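PDB 3KEB: probable thiol peroxidase, which probably reduces peroxides with electrons from thiols, as a redoxin-type member of the thioredoxin superfamily. Local coordinates for residues G19-K24 with Y123-T128; D26-F31 with N147-S152; T49-V54 with I141-A146; H82-V87 with N107-S112. One frame throughout, in Å; residues are numbered along the deposited sequence. Where two conformers were deposited one is given.

Contact 1. Residues G19-K24 with Y123-T128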
loop_
_atom_site.group_PDB
_atom_site.type_symbol
_atom_site.label_atom_id
_atom_site.label_comp_id
_atom_site.label_asym_id
_atom_site.label_seq_id
_atom_site.Cartn_x
_atom_site.Cartn_y
_atom_site.Cartn_z
ATOM N N GLY A 19 -3.682 6.786 18.600
ATOM C CA GLY A 19 -2.862 7.966 18.377
ATOM C C GLY A 19 -3.621 9.224 18.734
ATOM O O GLY A 19 -4.806 9.179 19.024
ATOM N N ASP A 20 -2.956 10.363 18.621
ATOM C CA ASP A 20 -3.524 11.671 18.959
ATOM C C ASP A 20 -3.993 12.363 17.675
ATOM O O ASP A 20 -3.208 12.866 16.883
ATOM C CB ASP A 20 -2.464 12.544 19.612
ATOM C CG ASP A 20 -2.048 12.035 21.007
ATOM O OD1 ASP A 20 -2.810 11.262 21.634
ATOM O OD2 ASP A 20 -0.976 12.452 21.486
ATOM N N PHE A 21 -5.282 12.425 17.519
ATOM C CA PHE A 21 -5.877 12.987 16.308
ATOM C C PHE A 21 -5.843 14.507 16.462
ATOM O O PHE A 21 -6.164 15.021 17.563
ATOM C CB PHE A 21 -7.305 12.471 16.192
ATOM C CG PHE A 21 -8.027 12.959 14.940
ATOM C CD1 PHE A 21 -7.599 12.587 13.721
ATOM C CD2 PHE A 21 -9.162 13.737 15.047
ATOM C CE1 PHE A 21 -8.260 13.002 12.604
ATOM C CE2 PHE A 21 -9.837 14.171 13.938
ATOM C CZ PHE A 21 -9.380 13.804 12.713
ATOM N N PRO A 22 -5.369 15.234 15.437
ATOM C CA PRO A 22 -5.308 16.714 15.555
ATOM C C PRO A 22 -6.659 17.364 15.811
ATOM O O PRO A 22 -7.709 16.900 15.307
ATOM C CB PRO A 22 -4.741 17.169 14.217
ATOM C CG PRO A 22 -3.969 15.984 13.733
ATOM C CD PRO A 22 -4.802 14.795 14.148
ATOM N N ARG A 23 -6.613 18.415 16.615
ATOM C CA ARG A 23 -7.811 19.141 17.048
ATOM C C ARG A 23 -7.773 20.580 16.595
ATOM O O ARG A 23 -6.705 21.113 16.273
ATOM C CB ARG A 23 -7.923 19.132 18.570
ATOM C CG ARG A 23 -8.221 17.763 19.140
ATOM C CD ARG A 23 -8.582 17.862 20.630
ATOM N NE ARG A 23 -7.900 16.822 21.380
ATOM C CZ ARG A 23 -7.745 16.837 22.697
ATOM N NH1 ARG A 23 -8.254 17.821 23.420
ATOM N NH2 ARG A 23 -7.093 15.845 23.286
ATOM N N LYS A 24 -8.943 21.211 16.595
ATOM C CA LYS A 24 -9.080 22.626 16.290
ATOM C C LYS A 24 -8.039 23.420 17.077
ATOM O O LYS A 24 -7.920 23.246 18.302
ATOM C CB LYS A 24 -10.499 23.110 16.675
ATOM C CG LYS A 24 -10.647 24.613 16.554
ATOM C CD LYS A 24 -12.080 25.110 16.149
ATOM C CE LYS A 24 -11.980 26.377 15.182
ATOM N NZ LYS A 24 -12.770 26.418 13.831
ATOM N N TYR A 123 -1.003 11.010 13.424
ATOM C CA TYR A 123 -2.260 11.660 13.008
ATOM C C TYR A 123 -3.495 11.014 13.671
ATOM O O TYR A 123 -4.616 11.403 13.388
ATOM C CB TYR A 123 -2.419 11.654 11.490
ATOM C CG TYR A 123 -1.877 12.938 10.862
ATOM C CD1 TYR A 123 -0.535 13.181 10.815
ATOM C CD2 TYR A 123 -2.739 13.920 10.364
ATOM C CE1 TYR A 123 -0.017 14.348 10.296
ATOM C CE2 TYR A 123 -2.224 15.089 9.792
ATOM C CZ TYR A 123 -0.874 15.307 9.776
ATOM O OH TYR A 123 -0.348 16.467 9.247
ATOM N N GLY A 124 -3.269 10.081 14.596
ATOM C CA GLY A 124 -4.394 9.420 15.316
ATOM C C GLY A 124 -5.353 8.606 14.457
ATOM O O GLY A 124 -6.587 8.615 14.675
ATOM N N VAL A 125 -4.789 7.897 13.482
ATOM C CA VAL A 125 -5.612 7.130 12.535
ATOM C C VAL A 125 -5.115 5.702 12.402
ATOM O O VAL A 125 -5.471 5.009 11.441
ATOM C CB VAL A 125 -5.739 7.857 11.168
ATOM C CG1 VAL A 125 -6.549 9.204 11.262
ATOM C CG2 VAL A 125 -4.378 8.110 10.453
ATOM N N LEU A 126 -4.309 5.265 13.359
ATOM C CA LEU A 126 -3.751 3.912 13.341
ATOM C C LEU A 126 -4.778 2.845 13.756
ATOM O O LEU A 126 -5.300 2.904 14.846
ATOM C CB LEU A 126 -2.530 3.817 14.273
ATOM C CG LEU A 126 -1.828 2.427 14.428
ATOM C CD1 LEU A 126 -1.340 1.957 13.050
ATOM C CD2 LEU A 126 -0.710 2.444 15.474
ATOM N N ILE A 127 -4.967 1.852 12.909
ATOM C CA ILE A 127 -5.741 0.622 13.214
ATOM C C ILE A 127 -4.726 -0.540 13.260
ATOM O O ILE A 127 -3.906 -0.698 12.342
ATOM C CB ILE A 127 -6.854 0.367 12.147
ATOM C CG1 ILE A 127 -7.871 1.536 12.087
ATOM C CG2 ILE A 127 -7.640 -0.931 12.448
ATOM C CD1 ILE A 127 -8.772 1.545 10.899
ATOM N N THR A 128 -4.726 -1.312 14.347
ATOM C CA THR A 128 -3.875 -2.503 14.400
ATOM C C THR A 128 -4.632 -3.845 14.432
ATOM O O THR A 128 -3.964 -4.888 14.447
ATOM C CB THR A 128 -2.965 -2.484 15.635
ATOM O OG1 THR A 128 -3.806 -2.410 16.795
ATOM C CG2 THR A 128 -1.983 -1.286 15.608
#
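The Phe21 ring turns an edge, near its plane, to the carbonyl of Tyr123: CD1 lies 3.2 Å from Tyr123 O. Tyr123 follows helix 119-122 of the thioredoxin-like fold, which Gly124 ends as the C' residue of a Schellman motif with positive phi (63°), and the loop 19-24 lies against this helix C-terminus. The Phe21 side chain also packs on Ala139 and Ile141 of strand 139-143 and on Ser152 and Arg154. The Tyr123 ring meets Pro22, whose CG comes within 4.1 Å of its CD2 with the two side chains at about a right angle; it also stacks with Phe119, while its OH bonds to Pro29 O. Tyr123 O serves as the common meeting point, since Pro22 CD also approaches it and Phe21 CA points its hydrogen at it in a CA-H...O contact (3.6 Å, 161° at the hydrogen). Phe21 CD1 also reaches Val125 CG1 at 4.3 Å. Without side chains, Gly19 and Gly124 let the backbones meet directly, Gly19 C lying 3.5 Å from Gly124 CA.

Contact 2. Residues D26-F31 with N147-S152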
loop_
_atom_site.group_PDB
_atom_site.type_symbol
_atom_site.label_atom_id
_atom_site.label_comp_id
_atom_site.label_asym_id
_atom_site.label_seq_id
_atom_site.Cartn_x
_atom_site.Cartn_y
_atom_site.Cartn_z
ATOM N N ASP A 26 -4.765 23.279 16.751
ATOM C CA ASP A 26 -3.462 22.632 16.572
ATOM C C ASP A 26 -2.814 23.002 15.237
ATOM O O ASP A 26 -3.516 23.216 14.221
ATOM C CB ASP A 26 -3.564 21.089 16.595
ATOM C CG ASP A 26 -3.905 20.501 17.928
ATOM O OD1 ASP A 26 -3.944 21.218 18.956
ATOM O OD2 ASP A 26 -4.096 19.244 17.937
ATOM N N TYR A 27 -1.481 23.054 15.221
ATOM C CA TYR A 27 -0.708 23.041 13.980
ATOM C C TYR A 27 -0.605 21.579 13.526
ATOM O O TYR A 27 -0.434 20.682 14.366
ATOM C CB TYR A 27 0.677 23.646 14.173
ATOM C CG TYR A 27 0.698 25.162 14.241
ATOM C CD1 TYR A 27 0.857 25.942 13.083
ATOM C CD2 TYR A 27 0.566 25.817 15.435
ATOM C CE1 TYR A 27 0.904 27.334 13.152
ATOM C CE2 TYR A 27 0.610 27.201 15.495
ATOM C CZ TYR A 27 0.767 27.947 14.342
ATOM O OH TYR A 27 0.801 29.325 14.432
ATOM N N LEU A 28 -0.806 21.333 12.231
ATOM C CA LEU A 28 -0.667 19.968 11.689
ATOM C C LEU A 28 0.667 19.355 12.037
ATOM O O LEU A 28 1.757 20.032 11.959
ATOM C CB LEU A 28 -0.873 19.932 10.182
ATOM C CG LEU A 28 -2.233 20.291 9.571
ATOM C CD1 LEU A 28 -2.094 20.590 8.108
ATOM C CD2 LEU A 28 -3.279 19.196 9.832
ATOM N N PRO A 29 0.638 18.073 12.442
ATOM C CA PRO A 29 1.924 17.354 12.556
ATOM C C PRO A 29 2.618 17.235 11.218
ATOM O O PRO A 29 1.957 17.109 10.189
ATOM C CB PRO A 29 1.518 15.949 13.079
ATOM C CG PRO A 29 0.257 16.191 13.836
ATOM C CD PRO A 29 -0.467 17.246 12.932
ATOM N N SER A 30 3.951 17.286 11.242
ATOM C CA SER A 30 4.731 17.143 10.050
ATOM C C SER A 30 4.515 15.750 9.512
ATOM O O SER A 30 4.140 14.829 10.239
ATOM C CB SER A 30 6.209 17.390 10.325
ATOM O OG SER A 30 6.673 16.384 11.199
ATOM N N PHE A 31 4.682 15.598 8.219
ATOM C CA PHE A 31 4.664 14.271 7.620
ATOM C C PHE A 31 5.711 14.177 6.514
ATOM O O PHE A 31 6.121 15.206 5.941
ATOM C CB PHE A 31 3.233 13.869 7.158
ATOM C CG PHE A 31 2.594 14.757 6.115
ATOM C CD1 PHE A 31 1.423 15.477 6.437
ATOM C CD2 PHE A 31 3.050 14.808 4.798
ATOM C CE1 PHE A 31 0.790 16.247 5.496
ATOM C CE2 PHE A 31 2.430 15.628 3.826
ATOM C CZ PHE A 31 1.286 16.319 4.160
ATOM N N ASN A 147 -1.313 26.001 8.289
ATOM C CA ASN A 147 -1.473 24.632 8.790
ATOM C C ASN A 147 -2.061 24.536 10.186
ATOM O O ASN A 147 -1.853 23.578 10.890
ATOM C CB ASN A 147 -0.169 23.827 8.655
ATOM C CG ASN A 147 0.270 23.713 7.206
ATOM O OD1 ASN A 147 -0.588 23.536 6.260
ATOM N ND2 ASN A 147 1.550 23.896 6.980
ATOM N N VAL A 148 -2.874 25.520 10.552
ATOM C CA VAL A 148 -3.664 25.442 11.766
ATOM C C VAL A 148 -4.985 24.780 11.457
ATOM O O VAL A 148 -5.667 25.123 10.467
ATOM C CB VAL A 148 -3.877 26.840 12.382
ATOM C CG1 VAL A 148 -4.916 26.781 13.472
ATOM C CG2 VAL A 148 -2.559 27.343 12.909
ATOM N N VAL A 149 -5.371 23.841 12.331
ATOM C CA VAL A 149 -6.613 23.079 12.187
ATOM C C VAL A 149 -7.836 23.913 12.578
ATOM O O VAL A 149 -7.862 24.509 13.669
ATOM C CB VAL A 149 -6.542 21.772 13.028
ATOM C CG1 VAL A 149 -7.854 20.948 12.956
ATOM C CG2 VAL A 149 -5.412 20.863 12.509
ATOM N N HIS A 150 -8.830 23.970 11.679
ATOM C CA HIS A 150 -10.152 24.634 11.950
ATOM C C HIS A 150 -11.311 23.660 12.225
ATOM O O HIS A 150 -12.292 23.986 12.925
ATOM C CB HIS A 150 -10.558 25.524 10.765
ATOM C CG HIS A 150 -9.714 26.743 10.614
ATOM N ND1 HIS A 150 -10.211 28.020 10.751
ATOM C CD2 HIS A 150 -8.395 26.879 10.359
ATOM C CE1 HIS A 150 -9.233 28.889 10.582
ATOM N NE2 HIS A 150 -8.119 28.221 10.349
ATOM N N TYR A 151 -11.172 22.436 11.729
ATOM C CA TYR A 151 -12.157 21.378 11.915
ATOM C C TYR A 151 -11.465 20.033 11.736
ATOM O O TYR A 151 -10.642 19.867 10.805
ATOM C CB TYR A 151 -13.283 21.513 10.838
ATOM C CG TYR A 151 -14.277 20.443 10.941
ATOM C CD1 TYR A 151 -15.330 20.569 11.803
ATOM C CD2 TYR A 151 -14.130 19.239 10.223
ATOM C CE1 TYR A 151 -16.277 19.537 11.930
ATOM C CE2 TYR A 151 -15.073 18.190 10.352
ATOM C CZ TYR A 151 -16.149 18.370 11.192
ATOM O OH TYR A 151 -17.109 17.393 11.381
ATOM N N SER A 152 -11.805 19.060 12.566
ATOM C CA SER A 152 -11.318 17.690 12.344
ATOM C C SER A 152 -12.390 16.676 12.783
ATOM O O SER A 152 -13.093 16.912 13.754
ATOM C CB SER A 152 -9.947 17.435 13.045
ATOM O OG SER A 152 -10.048 17.454 14.462
#
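Tyr27 and Val148 form a single beta bridge, CA to CA 4.4 Å, by which the loop leading to strand 32-35 lies along the residues that lead into strand 149-154, the outermost strand on that side of the thioredoxin-like sheet within the chain. Two short backbone bonds flank the pair: Val149 N gives its hydrogen to Asp26 O at 2.7 Å, and Leu28 N to Asn147 O at 2.8 Å. Both acceptors also receive a CA-H...O contact, from Val148 CA and Tyr27 CA respectively. The Tyr27 ring and Leu28 share the side-chain part. Val148 CG2 sits over one face of the ring, 3.6 Å from the centroid and 19° off the normal, a CH-pi contact displaced toward the CE1 side. Val148 holds CG2 there because CG1 is anti to the backbone N (chi1 169°), which leaves CG2 beside that N. Leu28 divides its two methyls: CD1 rests on CB and OD1 of Asn147, whereas CD2 meets Val149 CG2 at 3.8 Å, crossing it at about a right angle. Leu28 goes on to pack against Ile141 and Ala143 of strand 139-143 and against the Tyr123 ring. Just past the bridge, His150 and Tyr151 both face Leu142 in a classic beta bulge, and the Tyr151 side chain lies against helix 164-177.

Contact 3. Residues T49-V54 with I141-A146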
loop_
_atom_site.group_PDB
_atom_site.type_symbol
_atom_site.label_atom_id
_atom_site.label_comp_id
_atom_site.label_asym_id
_atom_site.label_seq_id
_atom_site.Cartn_x
_atom_site.Cartn_y
_atom_site.Cartn_z
ATOM N N THR A 49 -1.350 27.369 0.916
ATOM C CA THR A 49 -2.719 27.052 0.590
ATOM C C THR A 49 -3.438 26.425 1.754
ATOM O O THR A 49 -2.844 25.637 2.513
ATOM C CB THR A 49 -2.853 26.094 -0.668
ATOM O OG1 THR A 49 -4.243 25.899 -0.949
ATOM C CG2 THR A 49 -2.209 24.737 -0.422
ATOM N N PRO A 50 -4.713 26.765 1.919
ATOM C CA PRO A 50 -5.493 26.005 2.863
ATOM C C PRO A 50 -5.707 24.633 2.275
ATOM O O PRO A 50 -5.571 24.454 1.072
ATOM C CB PRO A 50 -6.812 26.769 2.977
ATOM C CG PRO A 50 -6.823 27.756 1.852
ATOM C CD PRO A 50 -5.469 27.871 1.294
ATOM N N LYS A 51 -6.005 23.691 3.139
ATOM C CA LYS A 51 -6.218 22.314 2.697
ATOM C C LYS A 51 -7.155 21.514 3.474
ATOM O O LYS A 51 -7.449 21.797 4.620
ATOM C CB LYS A 51 -4.919 21.580 2.619
ATOM C CG LYS A 51 -4.072 21.628 3.819
ATOM C CD LYS A 51 -2.786 22.013 3.240
ATOM C CE LYS A 51 -1.768 22.351 4.186
ATOM N NZ LYS A 51 -0.918 23.527 3.562
ATOM N N LEU A 52 -7.657 20.505 2.787
ATOM C CA LEU A 52 -8.614 19.548 3.321
ATOM C C LEU A 52 -7.894 18.196 3.203
ATOM O O LEU A 52 -7.688 17.677 2.097
ATOM C CB LEU A 52 -9.907 19.577 2.485
ATOM C CG LEU A 52 -11.088 18.900 3.154
ATOM C CD1 LEU A 52 -11.484 19.503 4.576
ATOM C CD2 LEU A 52 -12.323 18.963 2.228
ATOM N N ILE A 53 -7.409 17.707 4.330
ATOM C CA ILE A 53 -6.747 16.381 4.389
ATOM C C ILE A 53 -7.785 15.293 4.694
ATOM O O ILE A 53 -8.638 15.465 5.550
ATOM C CB ILE A 53 -5.629 16.375 5.425
ATOM C CG1 ILE A 53 -4.529 17.375 5.032
ATOM C CG2 ILE A 53 -5.052 14.957 5.642
ATOM C CD1 ILE A 53 -3.538 17.543 6.043
ATOM N N VAL A 54 -7.769 14.220 3.922
ATOM C CA VAL A 54 -8.668 13.131 4.127
ATOM C C VAL A 54 -7.872 11.860 4.088
ATOM O O VAL A 54 -7.109 11.646 3.131
ATOM C CB VAL A 54 -9.756 13.063 2.995
ATOM C CG1 VAL A 54 -10.558 11.832 3.093
ATOM C CG2 VAL A 54 -10.729 14.293 3.079
ATOM N N ILE A 141 -9.645 16.596 7.903
ATOM C CA ILE A 141 -9.076 17.744 8.632
ATOM C C ILE A 141 -8.972 18.945 7.733
ATOM O O ILE A 141 -8.336 18.893 6.690
ATOM C CB ILE A 141 -7.642 17.453 9.113
ATOM C CG1 ILE A 141 -7.586 16.210 9.979
ATOM C CG2 ILE A 141 -7.036 18.674 9.888
ATOM C CD1 ILE A 141 -6.158 15.765 10.325
ATOM N N LEU A 142 -9.643 20.019 8.124
ATOM C CA LEU A 142 -9.572 21.301 7.445
ATOM C C LEU A 142 -8.517 22.144 8.166
ATOM O O LEU A 142 -8.629 22.411 9.384
ATOM C CB LEU A 142 -10.907 22.032 7.520
ATOM C CG LEU A 142 -10.960 23.466 7.027
ATOM C CD1 LEU A 142 -10.731 23.544 5.511
ATOM C CD2 LEU A 142 -12.295 24.141 7.516
ATOM N N ALA A 143 -7.533 22.602 7.384
ATOM C CA ALA A 143 -6.427 23.460 7.899
ATOM C C ALA A 143 -6.250 24.658 6.995
ATOM O O ALA A 143 -6.483 24.582 5.768
ATOM C CB ALA A 143 -5.101 22.683 8.002
ATOM N N ASP A 144 -5.900 25.784 7.590
ATOM C CA ASP A 144 -5.613 26.979 6.805
ATOM C C ASP A 144 -4.204 26.962 6.198
ATOM O O ASP A 144 -3.466 25.985 6.332
ATOM C CB ASP A 144 -5.884 28.232 7.626
ATOM C CG ASP A 144 -5.030 28.354 8.860
ATOM O OD1 ASP A 144 -3.899 27.821 8.890
ATOM O OD2 ASP A 144 -5.518 29.053 9.798
ATOM N N ALA A 145 -3.798 28.059 5.575
ATOM C CA ALA A 145 -2.529 28.088 4.888
ATOM C C ALA A 145 -1.350 28.094 5.871
ATOM O O ALA A 145 -0.237 27.711 5.489
ATOM C CB ALA A 145 -2.449 29.288 3.952
ATOM N N ALA A 146 -1.611 28.452 7.144
ATOM C CA ALA A 146 -0.621 28.340 8.215
ATOM C C ALA A 146 -0.552 26.927 8.843
ATOM O O ALA A 146 0.167 26.706 9.832
ATOM C CB ALA A 146 -0.956 29.406 9.344
HETATM O O HOH W 1 0.308 26.410 3.357
#
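Lys51 and Ile53 form antiparallel hydrogen-bonded pairs with Ala143 and Ile141, with Leu52 and Leu142 as the non-hydrogen-bonded pair between them; the strand axes approach to 4.8 Å at 158°. Four backbone bonds hold the strands, among them Ala143 N to Lys51 O at 2.9 Å and almost straight (175°). On one face Ile53 and Ile141 touch at their CB atoms, 4.3 Å apart. On the other, Leu52 CG lies anti to the backbone N (chi1 -165°), and its CD1 lies 3.9 Å from Leu142 CB; Leu52 packs on Thr73 and Leu77 of helix 67-77. Before strand 51-55 begins and just past the end of 139-143, Ala145 CB comes up against the Thr49 backbone, and a water accepts from Thr49 N and probably donates to Ala145 O, 2.6 Å away. Lys51 NZ folds back to Thr49 O at 3.0 Å and bonds Phe46 O as well, so two carbonyls before the strand grip the ammonium. The Asp144 carboxylate is held by His150 NE2 through OD2 and by Val148 N through OD1. Strand 84-89 borders 51-55 on its other side, and strand 139-143 is followed by strand 149-154 and helix 164-177, the beta-beta-alpha half of a thioredoxin-like fold.

Contact 4. Residues H82-V87 with N107-S112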
loop_
_atom_site.group_PDB
_atom_site.type_symbol
_atom_site.label_atom_id
_atom_site.label_comp_id
_atom_site.label_asym_id
_atom_site.label_seq_id
_atom_site.Cartn_x
_atom_site.Cartn_y
_atom_site.Cartn_z
ATOM N N HIS A 82 -10.503 26.840 -3.610
ATOM C CA HIS A 82 -9.164 27.244 -3.193
ATOM C C HIS A 82 -8.584 26.330 -2.126
ATOM O O HIS A 82 -7.475 26.556 -1.651
ATOM C CB HIS A 82 -9.162 28.705 -2.745
ATOM C CG HIS A 82 -9.637 29.652 -3.798
ATOM N ND1 HIS A 82 -9.890 30.980 -3.536
ATOM C CD2 HIS A 82 -9.894 29.474 -5.112
ATOM C CE1 HIS A 82 -10.310 31.572 -4.642
ATOM N NE2 HIS A 82 -10.307 30.687 -5.619
ATOM N N LEU A 83 -9.350 25.316 -1.766
ATOM C CA LEU A 83 -9.021 24.386 -0.736
ATOM C C LEU A 83 -8.377 23.174 -1.417
ATOM O O LEU A 83 -9.039 22.504 -2.267
ATOM C CB LEU A 83 -10.305 24.021 -0.013
ATOM C CG LEU A 83 -10.327 23.837 1.500
ATOM C CD1 LEU A 83 -9.938 25.114 2.201
ATOM C CD2 LEU A 83 -11.714 23.385 1.947
ATOM N N LYS A 84 -7.139 22.911 -1.071
ATOM C CA LYS A 84 -6.363 21.809 -1.660
ATOM C C LYS A 84 -6.741 20.485 -0.974
ATOM O O LYS A 84 -6.497 20.314 0.240
ATOM C CB LYS A 84 -4.850 22.064 -1.533
ATOM C CG LYS A 84 -3.955 20.972 -2.011
ATOM C CD LYS A 84 -4.092 20.735 -3.535
ATOM C CE LYS A 84 -3.201 19.615 -4.085
ATOM N NZ LYS A 84 -3.317 19.613 -5.571
ATOM N N LEU A 85 -7.279 19.566 -1.755
ATOM C CA LEU A 85 -7.672 18.244 -1.272
ATOM C C LEU A 85 -6.444 17.338 -1.318
ATOM O O LEU A 85 -5.813 17.157 -2.412
ATOM C CB LEU A 85 -8.788 17.665 -2.146
ATOM C CG LEU A 85 -9.299 16.274 -1.706
ATOM C CD1 LEU A 85 -9.671 16.265 -0.203
ATOM C CD2 LEU A 85 -10.425 15.802 -2.520
ATOM N N ILE A 86 -6.070 16.838 -0.139
ATOM C CA ILE A 86 -4.921 15.936 0.054
ATOM C C ILE A 86 -5.462 14.591 0.637
ATOM O O ILE A 86 -5.941 14.538 1.782
ATOM C CB ILE A 86 -3.865 16.510 1.017
ATOM C CG1 ILE A 86 -3.341 17.865 0.481
ATOM C CG2 ILE A 86 -2.717 15.530 1.166
ATOM C CD1 ILE A 86 -2.488 18.648 1.499
ATOM N N VAL A 87 -5.414 13.544 -0.182
ATOM C CA VAL A 87 -5.891 12.218 0.192
ATOM C C VAL A 87 -4.676 11.394 0.604
ATOM O O VAL A 87 -3.678 11.334 -0.125
ATOM C CB VAL A 87 -6.631 11.543 -0.968
ATOM C CG1 VAL A 87 -6.953 10.058 -0.660
ATOM C CG2 VAL A 87 -7.913 12.319 -1.315
ATOM N N ASN A 107 -6.506 17.728 -9.654
ATOM C CA ASN A 107 -5.942 18.526 -8.566
ATOM C C ASN A 107 -5.959 17.939 -7.179
ATOM O O ASN A 107 -5.797 18.676 -6.187
ATOM C CB ASN A 107 -6.670 19.876 -8.464
ATOM C CG ASN A 107 -6.138 20.872 -9.441
ATOM O OD1 ASN A 107 -4.923 20.967 -9.592
ATOM N ND2 ASN A 107 -7.025 21.565 -10.157
ATOM N N ILE A 108 -6.204 16.644 -7.071
ATOM C CA ILE A 108 -6.218 15.998 -5.766
ATOM C C ILE A 108 -4.854 15.399 -5.637
ATOM O O ILE A 108 -4.362 14.720 -6.555
ATOM C CB ILE A 108 -7.285 14.907 -5.690
ATOM C CG1 ILE A 108 -8.667 15.542 -5.838
ATOM C CG2 ILE A 108 -7.182 14.108 -4.396
ATOM C CD1 ILE A 108 -9.813 14.531 -6.057
ATOM N N ALA A 109 -4.204 15.663 -4.506
ATOM C CA ALA A 109 -2.973 14.995 -4.174
ATOM C C ALA A 109 -3.342 13.635 -3.624
ATOM O O ALA A 109 -4.288 13.523 -2.850
ATOM C CB ALA A 109 -2.199 15.786 -3.155
ATOM N N LEU A 110 -2.555 12.618 -4.009
ATOM C CA LEU A 110 -2.695 11.238 -3.544
ATOM C C LEU A 110 -1.379 10.794 -2.931
ATOM O O LEU A 110 -0.338 10.685 -3.639
ATOM C CB LEU A 110 -3.057 10.377 -4.766
ATOM C CG LEU A 110 -4.368 10.702 -5.472
ATOM C CD1 LEU A 110 -4.492 9.921 -6.757
ATOM C CD2 LEU A 110 -5.580 10.370 -4.559
ATOM N N LEU A 111 -1.395 10.586 -1.620
ATOM C CA LEU A 111 -0.190 10.297 -0.857
ATOM C C LEU A 111 -0.321 8.960 -0.176
ATOM O O LEU A 111 -1.367 8.646 0.386
ATOM C CB LEU A 111 0.041 11.367 0.208
ATOM C CG LEU A 111 -0.032 12.822 -0.293
ATOM C CD1 LEU A 111 0.397 13.755 0.874
ATOM C CD2 LEU A 111 0.831 13.083 -1.546
ATOM N N SER A 112 0.788 8.231 -0.178
ATOM C CA SER A 112 0.908 6.918 0.379
ATOM C C SER A 112 1.751 6.980 1.643
ATOM O O SER A 112 2.747 7.745 1.729
ATOM C CB SER A 112 1.614 6.016 -0.611
ATOM O OG SER A 112 1.998 4.812 0.000
HETATM O O HOH W 2 -7.808 19.927 -4.658
#
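Val87 lies alongside Leu110, the two side chains pointing the same way with Val87 CB 3.9 Å from Leu110 CD2. On the same face Leu85 and Ile108 also lie side by side, Leu85 CD2 touching both CG1 and CD1 of the isoleucine. Val87 reaches back to Ile108 at a slant, its CG2 3.6 Å from Ile108 CG2, so one valine packs against two alternate residues of the neighbouring segment, facing helix 67-77 and helix 93-103. Ile86 and Ala109 occupy the other face, where Ile86 CG2, anti to the backbone N, meets Leu111 CD1 at 3.6 Å. Underneath, the strands run parallel, the axes of their short segments inclined by 26°, bonded by Ala109 N to Leu85 O, Val87 N to Ala109 O and Leu111 N to Val87 O, the last at 2.8 Å. They are the two strands of a beta-alpha-beta unit whose connection is helix 93-103, set beside strand 51-55 on one side and strand 32-35 on the other in the thioredoxin-like sheet. At the N-terminal end Lys84 bends at chi2 (64°), brings CE within 4.1 Å of Ala109 CB and NZ to Asn107 O at 2.7 Å. That nitrogen stands above the carbonyl plane, 57° out of it. The same oxygen accepts a hydrogen from a water 2.8 Å away, which in turn takes the hydrogen of Leu85 N.

Overall arrangement
From the N terminus, the loop before strand 32-35 supplies 19-24 and then 26-31, whose partners come about a hundred residues later. Contact 1 closes at 123-128, joining that loop to the end of helix 119-122; contact 2 closes at 147-152, so their loops cross. Contact 3, from 49-54 to 141-146, crosses contact 1 but falls wholly within the loop of contact 2. Contact 4 is the most local and lies within all three. Contact 3 joins 51-55 to 139-143, contact 4 joins 84-89 to 109-112, and 51-55 borders 84-89, so the two share one sheet; contact 2 lays its loop against the start of 149-154, the neighbour of 139-143. The centres of contacts 1 and 4 are about 19 Å apart.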